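Local coordinates for structural PPIase-like protein L605 (Mimivirus, PDB 2OSE) that probably acts as a cyclophilin-type peptidyl-prolyl cis-trans isomerase that binds cyclosporin A, and assembles as a homotrimer, at residues 16-20 against 200-206; 30-36 against 169-175. All coordinates share one frame; numbering follows the deposited sequence.

Interaction 1: 16-20 against 200-206; sequences RVYMD and IGKCGAY
With CG held between its backbone N and carbonyl carbon (chi1 54°), Tyr18 folds its ring over Gly204 on the neighbouring strand; Tyr206 has CG turned beside its own backbone N instead (chi1 -62°), which swings its ring across to meet Tyr18. The two segments are antiparallel neighbours in the cyclophilin beta-barrel, where strand 198-205, late in the chain, pairs with strand 16-23 near its start. Gly204 illustrates how a glycine can serve as the bed for an aromatic residue: its CA lies 3.8 Å from the centroid of the Tyr18 ring, a CH-pi contact over the face, and the ring, with Tyr18 OH, takes up the space where a side chain on residue 204 would begin. The edge of the same ring points at the face of Tyr206 in a T-shaped stack, the planes 60° apart and Tyr18 CD2 coming 3.6 Å from Tyr206 CZ. Beyond the stack, Tyr206 OH is bonded to Gln32 NE2 on the next strand.

Beneath the aromatic pair, Tyr18 and Gly204 exchange two backbone hydrogen bonds, Tyr18 N to Gly204 O (2.9 Å) and Gly204 N to Tyr18 O (3.2 Å). Val17 and Met19 point to the other face of the sheet, toward helix 41-52. There Val17 CG1 meets Ala205 CB, while Met19 CG lies 3.9 Å from both Ile200 CG2 and Cys203 CB.

The chain turns a corner at Lys202, and the backbone of Asp20 holds the bend, its N bonding to Lys202 O and its O accepting Gly201 N from above the carbonyl plane. Its carboxylate reaches two ways: OD1 forms a salt bridge with Arg30, and OD2 accepts a hydrogen bond from a water 2.7 Å away, which in turn accepts one from Lys202 N at 2.9 Å.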
loop_
_atom_site.group_PDB
_atom_site.type_symbol
_atom_site.label_atom_id
_atom_site.label_comp_id
_atom_site.label_asym_id
_atom_site.label_seq_id
_atom_site.Cartn_x
_atom_site.Cartn_y
_atom_site.Cartn_z
ATOM N N ARG A 16 12.503 -32.214 2.628
ATOM C CA ARG A 16 13.087 -31.124 3.399
ATOM C C ARG A 16 13.695 -30.163 2.440
ATOM O O ARG A 16 14.316 -30.586 1.471
ATOM C CB ARG A 16 14.141 -31.642 4.370
ATOM C CG ARG A 16 13.546 -32.427 5.529
ATOM C CD ARG A 16 14.631 -32.984 6.434
ATOM N NE ARG A 16 14.037 -33.962 7.317
ATOM C CZ ARG A 16 13.749 -33.769 8.587
ATOM N NH1 ARG A 16 14.101 -32.660 9.184
ATOM N NH2 ARG A 16 13.137 -34.737 9.278
ATOM N N VAL A 17 13.530 -28.872 2.702
ATOM C CA VAL A 17 14.027 -27.829 1.796
ATOM C C VAL A 17 14.651 -26.714 2.607
ATOM O O VAL A 17 14.418 -26.619 3.817
ATOM C CB VAL A 17 12.913 -27.234 0.917
ATOM C CG1 VAL A 17 12.246 -28.314 0.022
ATOM C CG2 VAL A 17 11.880 -26.502 1.804
ATOM N N TYR A 18 15.426 -25.866 1.935
ATOM C CA TYR A 18 16.027 -24.684 2.556
ATOM C C TYR A 18 15.754 -23.412 1.748
ATOM O O TYR A 18 15.532 -23.462 0.527
ATOM C CB TYR A 18 17.546 -24.879 2.736
ATOM C CG TYR A 18 18.259 -25.247 1.435
ATOM C CD1 TYR A 18 18.767 -24.257 0.600
ATOM C CD2 TYR A 18 18.386 -26.593 1.025
ATOM C CE1 TYR A 18 19.411 -24.588 -0.628
ATOM C CE2 TYR A 18 19.006 -26.922 -0.204
ATOM C CZ TYR A 18 19.510 -25.908 -1.015
ATOM O OH TYR A 18 20.128 -26.228 -2.226
ATOM N N MET A 19 15.799 -22.287 2.447
ATOM C CA MET A 19 15.675 -20.953 1.868
ATOM C C MET A 19 16.557 -19.988 2.659
ATOM O O MET A 19 16.293 -19.740 3.859
ATOM C CB MET A 19 14.246 -20.423 2.039
ATOM C CG MET A 19 13.279 -20.807 1.028
ATOM S SD MET A 19 11.595 -20.299 1.565
ATOM C CE MET A 19 10.793 -21.104 0.188
ATOM N N ASP A 20 17.531 -19.388 1.981
ATOM C CA ASP A 20 18.207 -18.173 2.515
ATOM C C ASP A 20 17.234 -17.002 2.552
ATOM O O ASP A 20 16.405 -16.855 1.638
ATOM C CB ASP A 20 19.386 -17.766 1.631
ATOM C CG ASP A 20 20.605 -18.546 1.908
ATOM O OD1 ASP A 20 20.769 -19.082 3.037
ATOM O OD2 ASP A 20 21.430 -18.647 0.982
ATOM N N ILE A 200 13.708 -13.982 -0.640
ATOM C CA ILE A 200 14.290 -15.319 -0.657
ATOM C C ILE A 200 15.553 -15.286 -1.517
ATOM O O ILE A 200 15.521 -14.748 -2.652
ATOM C CB ILE A 200 13.257 -16.367 -1.207
ATOM C CG1 ILE A 200 11.986 -16.359 -0.329
ATOM C CG2 ILE A 200 13.870 -17.753 -1.325
ATOM C CD1 ILE A 200 10.726 -17.136 -0.967
ATOM N N GLY A 201 16.655 -15.816 -0.978
ATOM C CA GLY A 201 17.887 -16.025 -1.736
ATOM C C GLY A 201 17.953 -17.426 -2.284
ATOM O O GLY A 201 16.939 -17.960 -2.731
ATOM N N LYS A 202 19.140 -18.037 -2.279
ATOM C CA LYS A 202 19.248 -19.409 -2.753
ATOM C C LYS A 202 18.249 -20.319 -2.027
ATOM O O LYS A 202 17.982 -20.137 -0.843
ATOM C CB LYS A 202 20.675 -19.967 -2.557
ATOM C CG LYS A 202 21.722 -19.515 -3.579
ATOM C CD LYS A 202 22.909 -20.537 -3.616
ATOM C CE LYS A 202 23.889 -20.224 -4.738
ATOM N NZ LYS A 202 23.423 -20.763 -6.083
ATOM N N CYS A 203 17.702 -21.290 -2.751
ATOM C CA CYS A 203 16.775 -22.236 -2.173
ATOM C C CYS A 203 16.959 -23.560 -2.909
ATOM O O CYS A 203 17.581 -23.618 -3.988
ATOM C CB CYS A 203 15.326 -21.712 -2.213
ATOM S SG CYS A 203 14.711 -21.285 -3.843
ATOM N N GLY A 204 16.409 -24.610 -2.343
ATOM C CA GLY A 204 16.645 -25.945 -2.856
ATOM C C GLY A 204 16.035 -26.967 -1.944
ATOM O O GLY A 204 15.528 -26.636 -0.878
ATOM N N ALA A 205 16.062 -28.214 -2.398
ATOM C CA ALA A 205 15.635 -29.348 -1.600
ATOM C C ALA A 205 16.880 -30.128 -1.269
ATOM O O ALA A 205 17.793 -30.240 -2.109
ATOM C CB ALA A 205 14.666 -30.218 -2.386
ATOM N N TYR A 206 16.949 -30.619 -0.035
ATOM C CA TYR A 206 17.922 -31.634 0.338
ATOM C C TYR A 206 17.546 -32.952 -0.337
ATOM O O TYR A 206 16.360 -33.208 -0.577
ATOM C CB TYR A 206 17.930 -31.849 1.852
ATOM C CG TYR A 206 18.309 -30.643 2.635
ATOM C CD1 TYR A 206 19.641 -30.253 2.760
ATOM C CD2 TYR A 206 17.329 -29.862 3.251
ATOM C CE1 TYR A 206 19.984 -29.115 3.499
ATOM C CE2 TYR A 206 17.671 -28.742 3.977
ATOM C CZ TYR A 206 18.985 -28.370 4.089
ATOM O OH TYR A 206 19.299 -27.264 4.832
HETATM O O HOH W 1 13.995 -33.381 0.368
HETATM O O HOH W 2 20.390 -28.799 -3.044
HETATM O O HOH W 3 21.413 -16.788 -0.963
#

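Interaction 2: 30-36 against 169-175; sequences RLQIKLF and VIGQVYG
Gln32 CB sits over one face of the Tyr174 ring, 3.8 Å from its centroid in a CH-pi contact, while the ring's edge meets the backbone of the same strand, CD2 lying 3.3 Å from Lys34 N. A chi1 of 64°, which tucks CG in between the two backbone branches, lays this ring back across strand 26-35. At the far end Phe36 does the converse: Gly171 CA lies over its face, 3.8 Å from the ring centroid, and Gln172 NE2 approaches its edge in plane.

The backbones beneath are antiparallel strands of the cyclophilin barrel, interrupted by a classic beta bulge in which Tyr174 and Gly175 both face Gln32. Gln32 O receives Tyr174 N at 2.8 Å and, weakly, Gly175 N at 3.4 Å, whereas the backbones of Lys34 and Gln172 bond reciprocally, N to O both ways. On the inward face Ile33 CG1 packs on Val173 CG2, and Leu35 CD2 on Ile170 CD1 at 3.9 Å, with Val44 of helix 41-52 touching both Leu35 and Ile170.

Farther out, Tyr121 stacks on Phe36, Arg16 makes a cation-pi contact with Tyr174, Gln32 NE2 hydrogen-bonds to Tyr206 OH, and a water bonded to Gln32 OE1 also donates to Tyr174 O.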
loop_
_atom_site.group_PDB
_atom_site.type_symbol
_atom_site.label_atom_id
_atom_site.label_comp_id
_atom_site.label_asym_id
_atom_site.label_seq_id
_atom_site.Cartn_x
_atom_site.Cartn_y
_atom_site.Cartn_z
ATOM N N ARG A 30 19.218 -18.733 7.237
ATOM C CA ARG A 30 18.597 -19.771 6.394
ATOM C C ARG A 30 17.459 -20.501 7.124
ATOM O O ARG A 30 17.617 -20.911 8.266
ATOM C CB ARG A 30 19.664 -20.780 5.923
ATOM C CG ARG A 30 19.159 -21.963 5.108
ATOM C CD ARG A 30 20.306 -22.688 4.438
ATOM N NE ARG A 30 20.790 -21.933 3.270
ATOM C CZ ARG A 30 21.406 -22.476 2.212
ATOM N NH1 ARG A 30 21.639 -23.783 2.147
ATOM N NH2 ARG A 30 21.802 -21.714 1.204
ATOM N N LEU A 31 16.316 -20.659 6.451
ATOM C CA LEU A 31 15.228 -21.491 6.977
ATOM C C LEU A 31 15.348 -22.887 6.409
ATOM O O LEU A 31 15.676 -23.044 5.248
ATOM C CB LEU A 31 13.867 -20.892 6.595
ATOM C CG LEU A 31 13.578 -19.450 7.032
ATOM C CD1 LEU A 31 12.153 -19.075 6.504
ATOM C CD2 LEU A 31 13.674 -19.257 8.547
ATOM N N GLN A 32 15.132 -23.893 7.246
ATOM C CA GLN A 32 15.124 -25.290 6.853
ATOM C C GLN A 32 13.750 -25.782 7.205
ATOM O O GLN A 32 13.308 -25.632 8.336
ATOM C CB GLN A 32 16.152 -26.048 7.684
ATOM C CG GLN A 32 17.644 -25.678 7.364
ATOM C CD GLN A 32 18.559 -26.452 8.264
ATOM O OE1 GLN A 32 18.571 -26.214 9.463
ATOM N NE2 GLN A 32 19.308 -27.403 7.711
ATOM N N ILE A 33 13.060 -26.347 6.226
ATOM C CA ILE A 33 11.635 -26.626 6.377
ATOM C C ILE A 33 11.362 -28.081 6.027
ATOM O O ILE A 33 11.801 -28.560 4.981
ATOM C CB ILE A 33 10.803 -25.700 5.432
ATOM C CG1 ILE A 33 10.928 -24.224 5.844
ATOM C CG2 ILE A 33 9.292 -26.089 5.424
ATOM C CD1 ILE A 33 10.538 -23.253 4.731
ATOM N N LYS A 34 10.662 -28.778 6.918
ATOM C CA LYS A 34 10.186 -30.122 6.635
ATOM C C LYS A 34 8.699 -30.085 6.240
ATOM O O LYS A 34 7.895 -29.551 6.977
ATOM C CB LYS A 34 10.324 -30.980 7.899
ATOM C CG LYS A 34 9.932 -32.444 7.679
ATOM C CD LYS A 34 10.212 -33.274 8.970
ATOM C CE LYS A 34 9.053 -33.470 9.892
ATOM N NZ LYS A 34 9.159 -34.794 10.639
ATOM N N LEU A 35 8.362 -30.682 5.102
ATOM C CA LEU A 35 7.002 -30.653 4.589
ATOM C C LEU A 35 6.265 -31.953 4.899
ATOM O O LEU A 35 6.888 -33.007 5.146
ATOM C CB LEU A 35 6.990 -30.362 3.079
ATOM C CG LEU A 35 7.508 -28.925 2.870
ATOM C CD1 LEU A 35 8.884 -28.982 2.203
ATOM C CD2 LEU A 35 6.588 -28.121 2.069
ATOM N N PHE A 36 4.940 -31.865 4.910
ATOM C CA PHE A 36 4.092 -33.006 5.264
ATOM C C PHE A 36 3.290 -33.294 4.001
ATOM O O PHE A 36 2.233 -32.723 3.807
ATOM C CB PHE A 36 3.147 -32.701 6.437
ATOM C CG PHE A 36 3.778 -31.931 7.609
ATOM C CD1 PHE A 36 4.996 -32.322 8.179
ATOM C CD2 PHE A 36 3.117 -30.845 8.158
ATOM C CE1 PHE A 36 5.536 -31.620 9.251
ATOM C CE2 PHE A 36 3.632 -30.149 9.226
ATOM C CZ PHE A 36 4.852 -30.523 9.774
ATOM N N VAL A 169 -1.826 -25.747 6.767
ATOM C CA VAL A 169 -0.473 -26.094 7.196
ATOM C C VAL A 169 0.071 -27.302 6.416
ATOM O O VAL A 169 -0.544 -28.384 6.404
ATOM C CB VAL A 169 -0.433 -26.377 8.706
ATOM C CG1 VAL A 169 0.990 -26.838 9.190
ATOM C CG2 VAL A 169 -0.865 -25.164 9.463
ATOM N N ILE A 170 1.222 -27.102 5.788
ATOM C CA ILE A 170 1.886 -28.120 4.968
ATOM C C ILE A 170 3.338 -28.416 5.419
ATOM O O ILE A 170 4.009 -29.232 4.785
ATOM C CB ILE A 170 1.908 -27.749 3.460
ATOM C CG1 ILE A 170 2.605 -26.400 3.209
ATOM C CG2 ILE A 170 0.460 -27.741 2.822
ATOM C CD1 ILE A 170 3.151 -26.333 1.817
ATOM N N GLY A 171 3.803 -27.785 6.510
ATOM C CA GLY A 171 5.186 -27.966 6.920
ATOM C C GLY A 171 5.546 -27.222 8.176
ATOM O O GLY A 171 4.724 -26.475 8.715
ATOM N N GLN A 172 6.797 -27.403 8.632
ATOM C CA GLN A 172 7.329 -26.704 9.821
ATOM C C GLN A 172 8.792 -26.360 9.558
ATOM O O GLN A 172 9.482 -27.101 8.904
ATOM C CB GLN A 172 7.286 -27.607 11.062
ATOM C CG GLN A 172 8.179 -28.863 10.903
ATOM C CD GLN A 172 8.215 -29.749 12.142
ATOM O OE1 GLN A 172 8.785 -29.377 13.186
ATOM N NE2 GLN A 172 7.621 -30.940 12.032
ATOM N N VAL A 173 9.258 -25.285 10.166
ATOM C CA VAL A 173 10.649 -24.887 10.173
ATOM C C VAL A 173 11.365 -25.742 11.207
ATOM O O VAL A 173 10.970 -25.735 12.365
ATOM C CB VAL A 173 10.781 -23.367 10.532
ATOM C CG1 VAL A 173 12.261 -22.968 10.677
ATOM C CG2 VAL A 173 10.101 -22.487 9.444
ATOM N N TYR A 174 12.389 -26.492 10.807
ATOM C CA TYR A 174 13.150 -27.288 11.813
ATOM C C TYR A 174 14.567 -26.713 12.081
ATOM O O TYR A 174 15.319 -27.250 12.912
ATOM C CB TYR A 174 13.201 -28.784 11.425
ATOM C CG TYR A 174 13.956 -29.063 10.123
ATOM C CD1 TYR A 174 15.317 -29.314 10.131
ATOM C CD2 TYR A 174 13.298 -29.018 8.878
ATOM C CE1 TYR A 174 16.014 -29.540 8.931
ATOM C CE2 TYR A 174 13.979 -29.258 7.695
ATOM C CZ TYR A 174 15.340 -29.519 7.738
ATOM O OH TYR A 174 16.020 -29.740 6.571
ATOM N N GLY A 175 14.897 -25.630 11.385
ATOM C CA GLY A 175 16.152 -24.916 11.546
ATOM C C GLY A 175 15.936 -23.484 11.086
ATOM O O GLY A 175 15.319 -23.267 10.038
HETATM O O HOH W 4 18.310 -27.935 12.043
HETATM O O HOH W 5 8.417 -33.281 13.403
#

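Interactions 1 and 2 have centres about 10 Å apart and show how a barrel wall is built from strands distant in sequence. Strands 16-23 and 26-35, consecutive in the chain, lie side by side; interaction 1 adds strand 198-205 to the outer side of the first, and interaction 2 adds strand 168-175 to that of the second. The chain order is thus 16-20, 30-36, 169-175, 200-206, so that interaction 1 spans the whole of interaction 2 along the chain. Probable hydrogen bonds from Leu31 N to Met19 O and from Ile33 N to Val17 O join the two contacts into one continuous wall. Separately, Tyr174 OH packs against Tyr206 CE2.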